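Local coordinates for NAD(P)H-flavin oxidoreductase (Agrobacterium tumefaciens str. C58, PDB 2FRE) that binds flavin mononucleotide and, as a member of the nitroreductase family, probably uses NAD(P)H to reduce flavin or other acceptors through this cofactor, at the interface of chains A and B. Sequence-based numbering; all coordinates share one arbitrary frame. Chains: chain A/B, NAD(P)H-flavin oxidoreductase.

Contact 1: the interface of chains A and B. Residues chain A 188-191, 195; chain B 44, 55-57, 92.
The rings of A:Phe191 and A:Phe195 both bring rim atoms to the aliphatic stem of B:Arg56, in a nitroreductase-family dimer whose subunits are joined here by a parallel beta bridge. A:Phe195 brings its rim to the stem, CE1 lying 3.9 Å from CG of B:Arg56, while one of its faces takes CE2 of A:Phe191 over the centre, 3.7 Å above the plane. That same CE2 atom approaches CD of B:Arg56 at 3.9 Å. The two rings meet the guanidinium differently: A:Phe191 stands almost upright to it, with planes 82° apart, and A:Phe195 is much nearer to parallel. One face of A:Phe191 is met toward its rim by the carbonyl carbon of A:Val189. A bend at chi2 (-77°) turns the B:Arg56 chain along the contact, where its NH1 donates to B:Trp55 O at 2.9 Å; the donor stands above the carbonyl plane, and the oxygen lies in the guanidinium plane. A:Val189 crosses this arginine at about a right angle and sends CG2 toward CB of B:His44, 4.0 Å away. Where strand 190-192 and the loop residue before it run beside strand 55-61, B:Phe57 N donates to A:Val189 O at 2.8 Å, and A:Phe191 N returns a bond to B:Phe57 O at 2.8 Å.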
ATOM      1  N   ASP A 188      -2.186  -8.158  18.124  1.00 24.92           N
ATOM      2  CA  ASP A 188      -2.159  -6.781  18.573  1.00 25.26           C
ATOM      3  C   ASP A 188      -2.744  -5.810  17.543  1.00 25.02           C
ATOM      4  O   ASP A 188      -2.928  -4.631  17.845  1.00 25.05           O
ATOM      5  CB  ASP A 188      -0.733  -6.342  18.923  1.00 25.11           C
ATOM      6  CG  ASP A 188      -0.190  -7.027  20.161  1.00 27.54           C
ATOM      7  OD1 ASP A 188      -0.870  -7.896  20.724  1.00 31.41           O
ATOM      8  OD2 ASP A 188       0.927  -6.673  20.561  1.00 28.80           O
ATOM      9  N   VAL A 189      -2.999  -6.275  16.330  1.00 25.03           N
ATOM     10  CA  VAL A 189      -3.521  -5.390  15.289  1.00 25.63           C
ATOM     11  C   VAL A 189      -4.753  -5.927  14.556  1.00 25.85           C
ATOM     12  O   VAL A 189      -5.383  -5.173  13.821  1.00 26.00           O
ATOM     13  CB  VAL A 189      -2.459  -4.991  14.228  1.00 25.41           C
ATOM     14  CG1 VAL A 189      -1.268  -4.288  14.883  1.00 26.74           C
ATOM     15  CG2 VAL A 189      -1.998  -6.187  13.385  1.00 26.51           C
ATOM     16  N   ALA A 190      -5.075  -7.204  14.729  1.00 25.67           N
ATOM     17  CA  ALA A 190      -6.204  -7.818  14.030  1.00 25.98           C
ATOM     18  C   ALA A 190      -7.199  -8.311  15.071  1.00 26.30           C
ATOM     19  O   ALA A 190      -6.862  -9.171  15.908  1.00 27.12           O
ATOM     20  CB  ALA A 190      -5.733  -8.988  13.178  1.00 26.25           C
ATOM     21  N   PHE A 191      -8.403  -7.751  15.021  1.00 26.10           N
ATOM     22  CA  PHE A 191      -9.439  -7.976  16.014  1.00 25.93           C
ATOM     23  C   PHE A 191     -10.713  -8.522  15.353  1.00 26.07           C
ATOM     24  O   PHE A 191     -11.214  -7.960  14.376  1.00 24.56           O
ATOM     25  CB  PHE A 191      -9.782  -6.661  16.733  1.00 26.34           C
ATOM     26  CG  PHE A 191      -8.579  -5.849  17.156  1.00 26.24           C
ATOM     27  CD1 PHE A 191      -7.528  -6.441  17.850  1.00 25.87           C
ATOM     28  CD2 PHE A 191      -8.489  -4.500  16.845  1.00 25.19           C
ATOM     29  CE1 PHE A 191      -6.429  -5.703  18.242  1.00 25.34           C
ATOM     30  CE2 PHE A 191      -7.380  -3.763  17.207  1.00 26.64           C
ATOM     31  CZ  PHE A 191      -6.341  -4.372  17.916  1.00 25.65           C
ATOM     32  N   PHE A 195     -13.320  -3.579  17.794  1.00 27.36           N
ATOM     33  CA  PHE A 195     -11.975  -3.118  18.137  1.00 28.21           C
ATOM     34  C   PHE A 195     -11.669  -3.534  19.589  1.00 28.53           C
ATOM     35  O   PHE A 195     -12.217  -2.965  20.517  1.00 28.60           O
ATOM     36  CB  PHE A 195     -11.894  -1.598  17.964  1.00 27.22           C
ATOM     37  CG  PHE A 195     -10.479  -1.051  17.947  1.00 27.10           C
ATOM     38  CD1 PHE A 195      -9.906  -0.613  16.755  1.00 27.03           C
ATOM     39  CD2 PHE A 195      -9.730  -0.960  19.117  1.00 26.76           C
ATOM     40  CE1 PHE A 195      -8.629  -0.085  16.731  1.00 25.90           C
ATOM     41  CE2 PHE A 195      -8.446  -0.436  19.102  1.00 26.99           C
ATOM     42  CZ  PHE A 195      -7.890   0.002  17.897  1.00 27.35           C
TER
ATOM     43  N   HIS B  44       0.286  -7.223   8.018  1.00 24.08           N
ATOM     44  CA  HIS B  44       0.986  -6.620   9.159  1.00 24.44           C
ATOM     45  C   HIS B  44       2.508  -6.623   9.001  1.00 24.97           C
ATOM     46  O   HIS B  44       3.212  -5.997   9.811  1.00 25.66           O
ATOM     47  CB  HIS B  44       0.537  -7.254  10.501  1.00 24.85           C
ATOM     48  CG  HIS B  44       1.486  -8.269  11.079  1.00 23.02           C
ATOM     49  ND1 HIS B  44       1.888  -8.234  12.395  1.00 28.10           N
ATOM     50  CD2 HIS B  44       2.084  -9.354  10.539  1.00 21.88           C
ATOM     51  CE1 HIS B  44       2.701  -9.248  12.638  1.00 25.30           C
ATOM     52  NE2 HIS B  44       2.838  -9.945  11.526  1.00 28.36           N
ATOM     53  N   TRP B  55      -1.631   0.403  11.298  1.00 26.16           N
ATOM     54  CA  TRP B  55      -2.831  -0.315  10.853  1.00 26.30           C
ATOM     55  C   TRP B  55      -3.477  -1.144  11.951  1.00 26.47           C
ATOM     56  O   TRP B  55      -2.796  -1.703  12.827  1.00 26.78           O
ATOM     57  CB  TRP B  55      -2.480  -1.243   9.692  1.00 26.05           C
ATOM     58  CG  TRP B  55      -1.210  -1.970   9.891  1.00 25.60           C
ATOM     59  CD1 TRP B  55      -0.978  -3.036  10.714  1.00 25.96           C
ATOM     60  CD2 TRP B  55       0.038  -1.666   9.264  1.00 25.23           C
ATOM     61  NE1 TRP B  55       0.341  -3.410  10.630  1.00 26.10           N
ATOM     62  CE2 TRP B  55       0.982  -2.588   9.740  1.00 25.88           C
ATOM     63  CE3 TRP B  55       0.450  -0.678   8.351  1.00 25.07           C
ATOM     64  CZ2 TRP B  55       2.312  -2.579   9.308  1.00 24.73           C
ATOM     65  CZ3 TRP B  55       1.766  -0.666   7.929  1.00 24.31           C
ATOM     66  CH2 TRP B  55       2.677  -1.607   8.403  1.00 26.10           C
ATOM     67  N   ARG B  56      -4.806  -1.219  11.883  1.00 25.89           N
ATOM     68  CA  ARG B  56      -5.591  -2.209  12.601  1.00 26.05           C
ATOM     69  C   ARG B  56      -6.649  -2.753  11.650  1.00 26.26           C
ATOM     70  O   ARG B  56      -7.086  -2.049  10.713  1.00 26.18           O
ATOM     71  CB  ARG B  56      -6.285  -1.603  13.834  1.00 26.32           C
ATOM     72  CG  ARG B  56      -5.357  -0.790  14.743  1.00 26.47           C
ATOM     73  CD  ARG B  56      -4.480  -1.686  15.600  1.00 26.07           C
ATOM     74  NE  ARG B  56      -3.752  -0.909  16.608  1.00 25.16           N
ATOM     75  CZ  ARG B  56      -2.574  -0.307  16.409  1.00 26.74           C
ATOM     76  NH1 ARG B  56      -1.941  -0.387  15.261  1.00 24.70           N
ATOM     77  NH2 ARG B  56      -1.999   0.370  17.392  1.00 29.49           N
ATOM     78  N   PHE B  57      -7.057  -3.992  11.904  1.00 25.44           N
ATOM     79  CA  PHE B  57      -8.054  -4.685  11.101  1.00 26.13           C
ATOM     80  C   PHE B  57      -9.152  -5.230  12.010  1.00 26.33           C
ATOM     81  O   PHE B  57      -8.868  -5.943  12.972  1.00 27.76           O
ATOM     82  CB  PHE B  57      -7.414  -5.824  10.337  1.00 26.60           C
ATOM     83  CG  PHE B  57      -6.124  -5.443   9.689  1.00 26.30           C
ATOM     84  CD1 PHE B  57      -6.120  -4.731   8.498  1.00 27.87           C
ATOM     85  CD2 PHE B  57      -4.914  -5.759  10.288  1.00 27.33           C
ATOM     86  CE1 PHE B  57      -4.920  -4.354   7.881  1.00 26.34           C
ATOM     87  CE2 PHE B  57      -3.713  -5.411   9.681  1.00 27.89           C
ATOM     88  CZ  PHE B  57      -3.715  -4.672   8.481  1.00 26.05           C
ATOM     89  N   ILE B  92      -8.153   0.230   9.501  1.00 25.17           N
ATOM     90  CA  ILE B  92      -8.225   1.363  10.407  1.00 25.32           C
ATOM     91  C   ILE B  92      -6.767   1.787  10.568  1.00 25.04           C
ATOM     92  O   ILE B  92      -5.884   0.940  10.466  1.00 25.29           O
ATOM     93  CB  ILE B  92      -8.861   0.912  11.750  1.00 26.03           C
ATOM     94  CG1 ILE B  92     -10.355   0.629  11.565  1.00 28.85           C
ATOM     95  CG2 ILE B  92      -8.681   1.936  12.874  1.00 26.29           C
ATOM     96  CD1 ILE B  92     -10.821  -0.462  12.439  1.00 31.11           C
TER

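Contact 2: the interface of chains A and B. Residues chain A 8-11, 13, 18; chain B 38, 41-42, 44-45.
A:Tyr11 turns the edge of its ring toward the carboxylate of B:Asp41, the two planes standing 88° apart, where the N-terminal segment of one nitroreductase-family subunit passes over helix 33-44 of the other. CG of B:Asp41 lies in the plane of the ring, and CD2 of A:Tyr11 comes within 3.6 Å of OD2. With CG anti to its backbone N (chi1 -164°), B:Asp41 reaches out from the helix so that OD2 accepts from the backbone N of A:Tyr11 at 3.0 Å, met nearly along its C-O axis. The other oxygen, OD1, lies 2.6 Å from the oxygen of water 1, which also pairs with A:Glu10 through the backbone N and, at 3.1 Å, through carboxylate OE1. The water thus stands between two acidic groups that, if both charged, would be expected to repel each other, and the shared water may ease this. A:Val13 packs behind, its CG1 3.7 Å from CB of B:Asp41 and also beside B:Ala42. Farther along, A:Leu18 lies obliquely over B:Trp45: methyl CD2 sits over the face of the indole, 3.3 Å from the centroid of the five-membered ring and farther from that of the six-membered ring, a CH-pi contact. On the A side, the A:Ser9 hydroxyl OG donates to the carbonyl O of A:Tyr11, bracing the loop.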
ATOM      1  N   GLN A   8      10.196 -14.556  11.347  1.00 28.04           N
ATOM      2  CA  GLN A   8       9.307 -15.664  11.527  1.00 29.27           C
ATOM      3  C   GLN A   8       7.896 -15.114  11.602  1.00 29.65           C
ATOM      4  O   GLN A   8       7.610 -14.199  12.365  1.00 29.37           O
ATOM      5  CB  GLN A   8       9.622 -16.423  12.811  1.00 29.09           C
ATOM      6  CG  GLN A   8       8.768 -17.668  12.953  1.00 30.48           C
ATOM      7  CD  GLN A   8       9.064 -18.479  14.205  1.00 32.14           C
ATOM      8  OE1 GLN A   8       8.361 -18.367  15.219  1.00 38.12           O
ATOM      9  NE2 GLN A   8      10.054 -19.328  14.125  1.00 29.86           N
ATOM     10  N   SER A   9       7.021 -15.676  10.808  1.00 31.38           N
ATOM     11  CA  SER A   9       5.651 -15.210  10.793  1.00 32.72           C
ATOM     12  C   SER A   9       4.892 -16.187  11.655  1.00 33.33           C
ATOM     13  O   SER A   9       5.334 -17.326  11.842  1.00 33.55           O
ATOM     14  CB  SER A   9       5.107 -15.263   9.387  1.00 33.76           C
ATOM     15  OG  SER A   9       5.007 -16.628   9.005  1.00 34.09           O
ATOM     16  N   GLU A  10       3.752 -15.765  12.172  1.00 33.73           N
ATOM     17  CA  GLU A  10       2.916 -16.651  12.986  1.00 34.58           C
ATOM     18  C   GLU A  10       2.081 -17.621  12.117  1.00 34.52           C
ATOM     19  O   GLU A  10       1.688 -18.693  12.583  1.00 35.12           O
ATOM     20  CB  GLU A  10       2.021 -15.818  13.880  1.00 34.50           C
ATOM     21  CG  GLU A  10       2.795 -14.906  14.823  1.00 35.77           C
ATOM     22  CD  GLU A  10       1.927 -13.817  15.418  1.00 35.86           C
ATOM     23  OE1 GLU A  10       2.079 -12.641  15.006  1.00 34.25           O
ATOM     24  OE2 GLU A  10       1.080 -14.166  16.272  1.00 37.60           O
ATOM     25  N   TYR A  11       1.840 -17.236  10.864  1.00 34.23           N
ATOM     26  CA  TYR A  11       1.017 -17.999   9.894  1.00 33.66           C
ATOM     27  C   TYR A  11       1.792 -18.219   8.591  1.00 33.11           C
ATOM     28  O   TYR A  11       2.786 -17.521   8.355  1.00 33.59           O
ATOM     29  CB  TYR A  11      -0.277 -17.231   9.652  1.00 33.64           C
ATOM     30  CG  TYR A  11      -1.034 -17.108  10.941  1.00 34.98           C
ATOM     31  CD1 TYR A  11      -1.851 -18.136  11.380  1.00 33.99           C
ATOM     32  CD2 TYR A  11      -0.851 -16.017  11.776  1.00 35.05           C
ATOM     33  CE1 TYR A  11      -2.505 -18.055  12.584  1.00 35.34           C
ATOM     34  CE2 TYR A  11      -1.518 -15.924  12.977  1.00 35.28           C
ATOM     35  CZ  TYR A  11      -2.328 -16.940  13.380  1.00 34.93           C
ATOM     36  OH  TYR A  11      -2.973 -16.851  14.597  1.00 37.03           O
ATOM     37  N   VAL A  13       2.508 -17.247   5.691  1.00 28.82           N
ATOM     38  CA  VAL A  13       2.582 -16.210   4.685  1.00 28.98           C
ATOM     39  C   VAL A  13       3.557 -16.592   3.579  1.00 27.79           C
ATOM     40  O   VAL A  13       4.502 -17.363   3.800  1.00 26.91           O
ATOM     41  CB  VAL A  13       3.042 -14.846   5.269  1.00 29.78           C
ATOM     42  CG1 VAL A  13       2.054 -14.334   6.296  1.00 30.72           C
ATOM     43  CG2 VAL A  13       4.459 -14.948   5.877  1.00 29.98           C
ATOM     44  N   LEU A  18       8.104 -11.605   4.006  1.00 24.41           N
ATOM     45  CA  LEU A  18       9.220 -11.522   4.941  1.00 23.94           C
ATOM     46  C   LEU A  18      10.534 -11.109   4.259  1.00 23.70           C
ATOM     47  O   LEU A  18      11.396 -10.491   4.891  1.00 22.89           O
ATOM     48  CB  LEU A  18       9.410 -12.880   5.636  1.00 24.09           C
ATOM     49  CG  LEU A  18       8.182 -13.455   6.343  1.00 23.30           C
ATOM     50  CD1 LEU A  18       8.558 -14.753   7.097  1.00 25.63           C
ATOM     51  CD2 LEU A  18       7.619 -12.468   7.322  1.00 24.60           C
TER
ATOM     52  N   THR B  38      -3.643 -15.683   7.812  1.00 24.45           N
ATOM     53  CA  THR B  38      -2.459 -15.647   6.947  1.00 24.29           C
ATOM     54  C   THR B  38      -2.472 -14.352   6.126  1.00 24.64           C
ATOM     55  O   THR B  38      -1.454 -13.668   5.984  1.00 23.54           O
ATOM     56  CB  THR B  38      -2.411 -16.899   6.030  1.00 24.15           C
ATOM     57  OG1 THR B  38      -2.318 -18.091   6.838  1.00 24.47           O
ATOM     58  CG2 THR B  38      -1.217 -16.835   5.079  1.00 24.31           C
ATOM     59  N   ASP B  41      -1.708 -11.519   8.481  1.00 26.25           N
ATOM     60  CA  ASP B  41      -0.324 -11.628   8.876  1.00 26.23           C
ATOM     61  C   ASP B  41       0.550 -10.976   7.784  1.00 26.60           C
ATOM     62  O   ASP B  41       1.427 -10.165   8.083  1.00 24.91           O
ATOM     63  CB  ASP B  41       0.050 -13.093   9.145  1.00 26.84           C
ATOM     64  CG  ASP B  41       1.354 -13.243   9.924  1.00 28.33           C
ATOM     65  OD1 ASP B  41       1.883 -12.253  10.468  1.00 30.78           O
ATOM     66  OD2 ASP B  41       1.826 -14.366  10.005  1.00 30.41           O
ATOM     67  N   ALA B  42       0.271 -11.293   6.528  1.00 26.23           N
ATOM     68  CA  ALA B  42       0.955 -10.660   5.403  1.00 25.87           C
ATOM     69  C   ALA B  42       0.795  -9.153   5.465  1.00 25.18           C
ATOM     70  O   ALA B  42       1.775  -8.440   5.329  1.00 25.38           O
ATOM     71  CB  ALA B  42       0.431 -11.204   4.087  1.00 26.55           C
ATOM     72  N   HIS B  44       0.286  -7.223   8.018  1.00 24.08           N
ATOM     73  CA  HIS B  44       0.986  -6.620   9.159  1.00 24.44           C
ATOM     74  C   HIS B  44       2.508  -6.623   9.001  1.00 24.97           C
ATOM     75  O   HIS B  44       3.212  -5.997   9.811  1.00 25.66           O
ATOM     76  CB  HIS B  44       0.537  -7.254  10.501  1.00 24.85           C
ATOM     77  CG  HIS B  44       1.486  -8.269  11.079  1.00 23.02           C
ATOM     78  ND1 HIS B  44       1.888  -8.234  12.395  1.00 28.10           N
ATOM     79  CD2 HIS B  44       2.084  -9.354  10.539  1.00 21.88           C
ATOM     80  CE1 HIS B  44       2.701  -9.248  12.638  1.00 25.30           C
ATOM     81  NE2 HIS B  44       2.838  -9.945  11.526  1.00 28.36           N
ATOM     82  N   TRP B  45       3.004  -7.326   7.978  1.00 24.73           N
ATOM     83  CA  TRP B  45       4.409  -7.254   7.578  1.00 24.76           C
ATOM     84  C   TRP B  45       4.732  -6.092   6.658  1.00 24.40           C
ATOM     85  O   TRP B  45       5.883  -5.925   6.291  1.00 25.17           O
ATOM     86  CB  TRP B  45       4.892  -8.594   6.971  1.00 25.49           C
ATOM     87  CG  TRP B  45       5.269  -9.551   8.014  1.00 25.77           C
ATOM     88  CD1 TRP B  45       4.577 -10.654   8.408  1.00 26.68           C
ATOM     89  CD2 TRP B  45       6.446  -9.494   8.831  1.00 25.38           C
ATOM     90  NE1 TRP B  45       5.257 -11.295   9.428  1.00 26.89           N
ATOM     91  CE2 TRP B  45       6.394 -10.581   9.717  1.00 26.10           C
ATOM     92  CE3 TRP B  45       7.525  -8.600   8.922  1.00 24.69           C
ATOM     93  CZ2 TRP B  45       7.394 -10.810  10.668  1.00 26.21           C
ATOM     94  CZ3 TRP B  45       8.509  -8.839   9.862  1.00 25.81           C
ATOM     95  CH2 TRP B  45       8.429  -9.922  10.725  1.00 26.26           C
TER
HETATM   96  O   HOH W   1       3.546 -13.088  12.263  1.00 37.54           O

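Contact 3: the interface of chains A and B. Residues chain A 44-47, 51; chain B 7, 17, 20, 119, 183.
Polar contacts between A:Trp45 and two arginines of the partner converge on one backbone carbonyl. A:Trp45 O accepts from NH1 of B:Arg20 at 3.1 Å and from NH2 of B:Arg183 at 2.9 Å, but from different directions: the first donor lies in the carbonyl plane, the second stands 62° out of it. Bends at chi2 and chi3 (-138° and 53°) curl B:Arg20 back to this carbonyl. Water 2 adds a further link, lying 2.8 Å from NE of B:Arg20 and pairing also with B:Phe17 O and A:Trp45 O. Both NE and NH2 of B:Arg183 make weak bonds to A:Ala46 O. Within chain B, B:Arg7 NH1 donates to B:Arg20 O at 2.8 Å, which ties strand 7-8 to the loop at B:Arg20.

Ring and stem packing accompanies these bonds. CG of B:Arg183 lies over the A:Trp45 six-membered ring, 3.6 Å from its centroid, as a CH-pi contact, and the arginine's CB approaches the A:His44 ring at CE1. B:Arg7 and the A:Trp45 side chain slide past each other in opposite directions, with CD of B:Arg7 3.4 Å from CZ3 of A:Trp45. A:Pro47 sets CD above the B:Arg20 guanidinium, and that atom also meets the edge of the B:Phe119 ring at CD1, 3.7 Å away.

The patch lies at and just beyond the C-terminal end of helix 33-44, where A:Pro47 and A:Asn51 belong to the flavin mononucleotide pocket, and helix 110-127 of chain B borders it through B:Phe119.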
ATOM      1  N   HIS A  44       1.783   1.369 -10.659  1.00 23.66           N
ATOM      2  CA  HIS A  44       0.634   2.031 -11.287  1.00 24.24           C
ATOM      3  C   HIS A  44      -0.534   1.083 -11.567  1.00 24.18           C
ATOM      4  O   HIS A  44      -1.625   1.537 -11.946  1.00 24.96           O
ATOM      5  CB  HIS A  44       1.093   2.812 -12.551  1.00 24.99           C
ATOM      6  CG  HIS A  44       0.691   2.213 -13.868  1.00 24.47           C
ATOM      7  ND1 HIS A  44      -0.038   2.917 -14.806  1.00 27.63           N
ATOM      8  CD2 HIS A  44       0.937   1.004 -14.419  1.00 25.21           C
ATOM      9  CE1 HIS A  44      -0.223   2.162 -15.876  1.00 25.39           C
ATOM     10  NE2 HIS A  44       0.344   0.991 -15.661  1.00 28.01           N
ATOM     11  N   TRP A  45      -0.299  -0.222 -11.398  1.00 24.26           N
ATOM     12  CA  TRP A  45      -1.372  -1.226 -11.437  1.00 24.16           C
ATOM     13  C   TRP A  45      -2.115  -1.411 -10.104  1.00 24.44           C
ATOM     14  O   TRP A  45      -2.999  -2.273  -9.990  1.00 23.90           O
ATOM     15  CB  TRP A  45      -0.858  -2.577 -11.963  1.00 24.14           C
ATOM     16  CG  TRP A  45      -0.886  -2.622 -13.416  1.00 23.79           C
ATOM     17  CD1 TRP A  45       0.171  -2.521 -14.271  1.00 23.53           C
ATOM     18  CD2 TRP A  45      -2.048  -2.748 -14.225  1.00 22.93           C
ATOM     19  NE1 TRP A  45      -0.262  -2.586 -15.567  1.00 23.54           N
ATOM     20  CE2 TRP A  45      -1.626  -2.719 -15.568  1.00 24.33           C
ATOM     21  CE3 TRP A  45      -3.414  -2.894 -13.943  1.00 24.68           C
ATOM     22  CZ2 TRP A  45      -2.519  -2.822 -16.627  1.00 24.35           C
ATOM     23  CZ3 TRP A  45      -4.302  -2.982 -15.002  1.00 23.84           C
ATOM     24  CH2 TRP A  45      -3.847  -2.954 -16.324  1.00 24.31           C
ATOM     25  N   ALA A  46      -1.792  -0.591  -9.104  1.00 24.43           N
ATOM     26  CA  ALA A  46      -2.420  -0.719  -7.810  1.00 24.07           C
ATOM     27  C   ALA A  46      -3.901  -0.378  -7.877  1.00 24.22           C
ATOM     28  O   ALA A  46      -4.323   0.377  -8.748  1.00 22.76           O
ATOM     29  CB  ALA A  46      -1.702   0.165  -6.776  1.00 23.91           C
ATOM     30  N   PRO A  47      -4.698  -0.909  -6.926  1.00 24.78           N
ATOM     31  CA  PRO A  47      -6.082  -0.455  -6.865  1.00 24.13           C
ATOM     32  C   PRO A  47      -6.164   0.928  -6.240  1.00 25.22           C
ATOM     33  O   PRO A  47      -5.228   1.363  -5.523  1.00 24.72           O
ATOM     34  CB  PRO A  47      -6.747  -1.483  -5.964  1.00 24.52           C
ATOM     35  CG  PRO A  47      -5.609  -1.861  -4.988  1.00 23.58           C
ATOM     36  CD  PRO A  47      -4.388  -1.890  -5.864  1.00 24.34           C
ATOM     37  N   ASN A  51     -10.927   3.887  -9.323  1.00 24.92           N
ATOM     38  CA  ASN A  51      -9.827   3.799 -10.286  1.00 25.08           C
ATOM     39  C   ASN A  51      -9.265   5.170 -10.674  1.00 24.97           C
ATOM     40  O   ASN A  51      -8.847   5.373 -11.813  1.00 23.97           O
ATOM     41  CB  ASN A  51     -10.262   3.056 -11.557  1.00 24.78           C
ATOM     42  CG  ASN A  51      -9.087   2.532 -12.363  1.00 25.15           C
ATOM     43  OD1 ASN A  51      -8.071   2.163 -11.797  1.00 24.00           O
ATOM     44  ND2 ASN A  51      -9.247   2.447 -13.692  1.00 22.86           N
TER
ATOM     45  N   ARG B   7      -5.613  -8.148 -19.152  1.00 27.75           N
ATOM     46  CA  ARG B   7      -4.894  -6.877 -19.040  1.00 27.78           C
ATOM     47  C   ARG B   7      -3.605  -6.966 -19.806  1.00 28.49           C
ATOM     48  O   ARG B   7      -3.083  -8.055 -20.042  1.00 29.18           O
ATOM     49  CB  ARG B   7      -4.565  -6.550 -17.574  1.00 27.09           C
ATOM     50  CG  ARG B   7      -5.765  -6.159 -16.766  1.00 27.71           C
ATOM     51  CD  ARG B   7      -5.473  -6.201 -15.307  1.00 26.04           C
ATOM     52  NE  ARG B   7      -6.435  -5.388 -14.568  1.00 25.88           N
ATOM     53  CZ  ARG B   7      -6.569  -5.402 -13.244  1.00 26.35           C
ATOM     54  NH1 ARG B   7      -5.814  -6.194 -12.485  1.00 25.60           N
ATOM     55  NH2 ARG B   7      -7.479  -4.629 -12.672  1.00 25.53           N
ATOM     56  N   PHE B  17       0.720  -8.683 -10.537  1.00 26.12           N
ATOM     57  CA  PHE B  17       0.166  -7.314 -10.493  1.00 26.00           C
ATOM     58  C   PHE B  17      -1.027  -7.103 -11.429  1.00 25.76           C
ATOM     59  O   PHE B  17      -1.852  -6.235 -11.197  1.00 25.54           O
ATOM     60  CB  PHE B  17       1.257  -6.280 -10.777  1.00 25.70           C
ATOM     61  CG  PHE B  17       2.336  -6.285  -9.758  1.00 25.07           C
ATOM     62  CD1 PHE B  17       2.113  -5.724  -8.510  1.00 24.92           C
ATOM     63  CD2 PHE B  17       3.551  -6.879 -10.025  1.00 24.28           C
ATOM     64  CE1 PHE B  17       3.105  -5.737  -7.530  1.00 25.25           C
ATOM     65  CE2 PHE B  17       4.561  -6.905  -9.059  1.00 24.84           C
ATOM     66  CZ  PHE B  17       4.325  -6.333  -7.802  1.00 24.87           C
ATOM     67  N   ARG B  20      -4.121  -9.768  -9.869  1.00 24.38           N
ATOM     68  CA  ARG B  20      -4.847  -9.240  -8.723  1.00 24.31           C
ATOM     69  C   ARG B  20      -5.865  -8.242  -9.230  1.00 24.27           C
ATOM     70  O   ARG B  20      -5.489  -7.262  -9.873  1.00 24.57           O
ATOM     71  CB  ARG B  20      -3.937  -8.546  -7.724  1.00 24.35           C
ATOM     72  CG  ARG B  20      -4.693  -7.977  -6.507  1.00 24.14           C
ATOM     73  CD  ARG B  20      -4.222  -6.579  -6.071  1.00 24.25           C
ATOM     74  NE  ARG B  20      -4.198  -5.574  -7.143  1.00 22.93           N
ATOM     75  CZ  ARG B  20      -5.267  -4.933  -7.603  1.00 25.61           C
ATOM     76  NH1 ARG B  20      -5.139  -4.024  -8.570  1.00 26.18           N
ATOM     77  NH2 ARG B  20      -6.463  -5.214  -7.120  1.00 25.73           N
ATOM     78  N   PHE B 119      -2.571  -3.248   0.390  1.00 24.45           N
ATOM     79  CA  PHE B 119      -2.128  -3.967  -0.812  1.00 24.75           C
ATOM     80  C   PHE B 119      -1.590  -5.343  -0.464  1.00 25.05           C
ATOM     81  O   PHE B 119      -1.871  -6.317  -1.163  1.00 25.81           O
ATOM     82  CB  PHE B 119      -1.102  -3.205  -1.658  1.00 24.38           C
ATOM     83  CG  PHE B 119      -0.831  -3.862  -2.968  1.00 23.50           C
ATOM     84  CD1 PHE B 119      -1.618  -3.596  -4.081  1.00 23.87           C
ATOM     85  CD2 PHE B 119       0.176  -4.808  -3.079  1.00 23.82           C
ATOM     86  CE1 PHE B 119      -1.378  -4.234  -5.281  1.00 24.27           C
ATOM     87  CE2 PHE B 119       0.413  -5.442  -4.273  1.00 25.42           C
ATOM     88  CZ  PHE B 119      -0.361  -5.174  -5.367  1.00 24.04           C
ATOM     89  N   ARG B 183      -5.613   0.867 -16.716  1.00 25.44           N
ATOM     90  CA  ARG B 183      -4.839   1.965 -16.137  1.00 25.30           C
ATOM     91  C   ARG B 183      -4.393   2.948 -17.196  1.00 25.43           C
ATOM     92  O   ARG B 183      -4.336   2.617 -18.374  1.00 24.30           O
ATOM     93  CB  ARG B 183      -3.608   1.432 -15.382  1.00 25.70           C
ATOM     94  CG  ARG B 183      -3.927   0.489 -14.246  1.00 25.25           C
ATOM     95  CD  ARG B 183      -4.577   1.180 -13.056  1.00 25.57           C
ATOM     96  NE  ARG B 183      -4.721   0.221 -11.970  1.00 25.20           N
ATOM     97  CZ  ARG B 183      -5.693  -0.690 -11.869  1.00 26.04           C
ATOM     98  NH1 ARG B 183      -6.662  -0.746 -12.758  1.00 25.67           N
ATOM     99  NH2 ARG B 183      -5.715  -1.549 -10.854  1.00 23.97           N
TER
HETATM  100  O   HOH W   2      -1.980  -5.092  -8.768  1.00 21.86           O

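Contacts 1 and 2 are neighbours, their C-alpha centres about 14 Å apart, and B:His44, at the end of helix 33-44, belongs to both. Contact 3 lies about 24 Å from contact 1 and 23 Å from contact 2, and takes up the same stretch of sequence from the other subunit. B:Trp45 is packed by A:Leu18 in contact 2, and A:Trp45 by B:Arg7 and B:Arg183 in contact 3; two-fold symmetry brings all of these to each tryptophan. Because some of these interface residues also line the flavin pocket, dimer formation may help to shape it.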